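Local coordinates for protein BAG family molecular chaperone regulator 4 (Arabidopsis thaliana, PDB 4HWH) that binds the ATPase domain of HSP70/HSC70 chaperones and probably acts as a co-chaperone regulating programmed cell death and stress responses, at residues E44-Q49 with Q74-A79. Residues are numbered along the deposited sequence; the frame is centred on the assembly and turned at random.
Sequences ELLMRQ and QNLQEA
L46 of helix 36-54 packs against L76 and Q77 of helix 63-86 in a small, mostly apolar helix-helix contact near the middle of the chain. The two segments run antiparallel, their axes at 166° and 10.0 Å apart at closest approach, and L46 lies level with Q77, CA to CA 7.1 Å. L46, the buried member of the contact, points at the partner helix and divides its two methyls. CD1 of L46 reaches CB of L76 at 3.8 Å and lies 4.0 Å from the backbone N of Q77, so this methyl sits close against the helix surface where L76 passes into Q77. Its other methyl, CD2, lies 4.0 Å from CD1 of L76. The two leucine side chains meet at about a right angle, L46 touching both the base and one branch of L76. On the more exposed flank, the CB atoms of M47 and Q77 leave across the direction of the partner helix, and both chain ends come nearer. Q77 has CG anti to its carbonyl carbon (chi1 -70°) and an extended chain beyond, which carries its amide across to M47. There NE2 of Q77 comes within 3.7 Å of CG of M47, while CE of M47 is 4.2 Å from the same nitrogen. The extended methionine crosses the glutamine nearly at right angles, its CG methylene and, more loosely, its methyl in van der Waals contact with the amide nitrogen at the margin of the leucine pair. Helix 3-29 lies against both helices: V14 touches L76, while on helix 36-54 L17 touches L45 and V10 touches Q49. Antiparallel pairing of the second and third helices, with the first laid against both, is the arrangement of the three-helix bundle that forms the BAG domain.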
loop_
_atom_site.group_PDB
_atom_site.type_symbol
_atom_site.label_atom_id
_atom_site.label_comp_id
_atom_site.label_asym_id
_atom_site.label_seq_id
_atom_site.Cartn_x
_atom_site.Cartn_y
_atom_site.Cartn_z
ATOM N N GLU A 44 7.123 2.529 -1.548
ATOM C CA GLU A 44 7.148 3.519 -2.617
ATOM C C GLU A 44 5.862 3.498 -3.445
ATOM O O GLU A 44 5.307 4.548 -3.779
ATOM C CB GLU A 44 8.365 3.302 -3.523
ATOM C CG GLU A 44 8.249 3.965 -4.892
ATOM C CD GLU A 44 8.189 5.481 -4.822
ATOM O OE1 GLU A 44 8.571 6.054 -3.779
ATOM O OE2 GLU A 44 7.759 6.106 -5.815
ATOM N N LEU A 45 5.389 2.304 -3.784
ATOM C CA LEU A 45 4.215 2.203 -4.637
ATOM C C LEU A 45 2.968 2.674 -3.899
ATOM O O LEU A 45 2.062 3.246 -4.498
ATOM C CB LEU A 45 4.045 0.783 -5.173
ATOM C CG LEU A 45 5.124 0.362 -6.176
ATOM C CD1 LEU A 45 4.959 -1.101 -6.557
ATOM C CD2 LEU A 45 5.085 1.253 -7.416
ATOM N N LEU A 46 2.931 2.437 -2.592
ATOM C CA LEU A 46 1.849 2.956 -1.766
ATOM C C LEU A 46 1.864 4.483 -1.755
ATOM O O LEU A 46 0.817 5.121 -1.828
ATOM C CB LEU A 46 1.949 2.405 -0.345
ATOM C CG LEU A 46 1.569 0.930 -0.204
ATOM C CD1 LEU A 46 2.016 0.383 1.145
ATOM C CD2 LEU A 46 0.067 0.740 -0.393
ATOM N N MET A 47 3.057 5.066 -1.671
ATOM C CA MET A 47 3.193 6.522 -1.694
ATOM C C MET A 47 2.721 7.115 -3.022
ATOM O O MET A 47 2.118 8.187 -3.057
ATOM C CB MET A 47 4.640 6.930 -1.402
ATOM C CG MET A 47 5.067 6.645 0.035
ATOM S SD MET A 47 6.719 7.249 0.433
ATOM C CE MET A 47 6.949 6.570 2.076
ATOM N N ARG A 48 2.987 6.408 -4.114
ATOM C CA ARG A 48 2.546 6.857 -5.428
ATOM C C ARG A 48 1.023 6.873 -5.507
ATOM O O ARG A 48 0.431 7.765 -6.116
ATOM C CB ARG A 48 3.129 5.958 -6.521
ATOM C CG ARG A 48 4.630 6.115 -6.711
ATOM C CD ARG A 48 4.944 7.317 -7.588
ATOM N NE ARG A 48 4.361 7.172 -8.916
ATOM C CZ ARG A 48 4.225 8.166 -9.789
ATOM N NH1 ARG A 48 3.678 7.935 -10.975
ATOM N NH2 ARG A 48 4.629 9.388 -9.475
ATOM N N GLN A 49 0.386 5.881 -4.888
ATOM C CA GLN A 49 -1.070 5.836 -4.870
ATOM C C GLN A 49 -1.626 6.982 -4.033
ATOM O O GLN A 49 -2.672 7.541 -4.356
ATOM C CB GLN A 49 -1.582 4.475 -4.385
ATOM C CG GLN A 49 -1.326 3.350 -5.383
ATOM C CD GLN A 49 -1.856 3.667 -6.775
ATOM O OE1 GLN A 49 -3.014 4.055 -6.941
ATOM N NE2 GLN A 49 -1.012 3.494 -7.781
ATOM N N GLN A 74 -2.376 4.294 4.645
ATOM C CA GLN A 74 -1.629 4.554 5.871
ATOM C C GLN A 74 -1.472 3.278 6.702
ATOM O O GLN A 74 -0.414 3.023 7.273
ATOM C CB GLN A 74 -2.307 5.662 6.683
ATOM C CG GLN A 74 -2.420 6.980 5.924
ATOM C CD GLN A 74 -3.229 8.026 6.672
ATOM O OE1 GLN A 74 -4.188 7.703 7.373
ATOM N NE2 GLN A 74 -2.844 9.289 6.520
ATOM N N ASN A 75 -2.522 2.469 6.751
ATOM C CA ASN A 75 -2.466 1.199 7.471
ATOM C C ASN A 75 -1.470 0.227 6.849
ATOM O O ASN A 75 -0.700 -0.422 7.553
ATOM C CB ASN A 75 -3.851 0.561 7.544
ATOM C CG ASN A 75 -4.767 1.276 8.516
ATOM O OD1 ASN A 75 -4.336 2.163 9.254
ATOM N ND2 ASN A 75 -6.040 0.891 8.523
ATOM N N LEU A 76 -1.489 0.130 5.522
ATOM C CA LEU A 76 -0.532 -0.714 4.816
ATOM C C LEU A 76 0.902 -0.229 5.019
ATOM O O LEU A 76 1.819 -1.033 5.179
ATOM C CB LEU A 76 -0.875 -0.789 3.323
ATOM C CG LEU A 76 -2.188 -1.531 3.042
ATOM C CD1 LEU A 76 -2.601 -1.410 1.578
ATOM C CD2 LEU A 76 -2.061 -2.991 3.443
ATOM N N GLN A 77 1.093 1.088 5.017
ATOM C CA GLN A 77 2.420 1.653 5.216
ATOM C C GLN A 77 2.977 1.229 6.572
ATOM O O GLN A 77 4.153 0.883 6.697
ATOM C CB GLN A 77 2.382 3.180 5.114
ATOM C CG GLN A 77 2.129 3.723 3.708
ATOM C CD GLN A 77 2.014 5.244 3.681
ATOM O OE1 GLN A 77 1.096 5.821 4.267
ATOM N NE2 GLN A 77 2.947 5.897 2.997
ATOM N N GLU A 78 2.122 1.258 7.587
ATOM C CA GLU A 78 2.523 0.840 8.924
ATOM C C GLU A 78 2.889 -0.638 8.938
ATOM O O GLU A 78 3.885 -1.031 9.539
ATOM C CB GLU A 78 1.406 1.118 9.931
ATOM C CG GLU A 78 1.130 2.597 10.143
ATOM C CD GLU A 78 0.082 2.853 11.209
ATOM O OE1 GLU A 78 -0.354 1.881 11.863
ATOM O OE2 GLU A 78 -0.304 4.028 11.391
ATOM N N ALA A 79 2.086 -1.456 8.265
ATOM C CA ALA A 79 2.364 -2.886 8.191
ATOM C C ALA A 79 3.713 -3.155 7.522
ATOM O O ALA A 79 4.469 -4.022 7.960
ATOM C CB ALA A 79 1.246 -3.611 7.459
#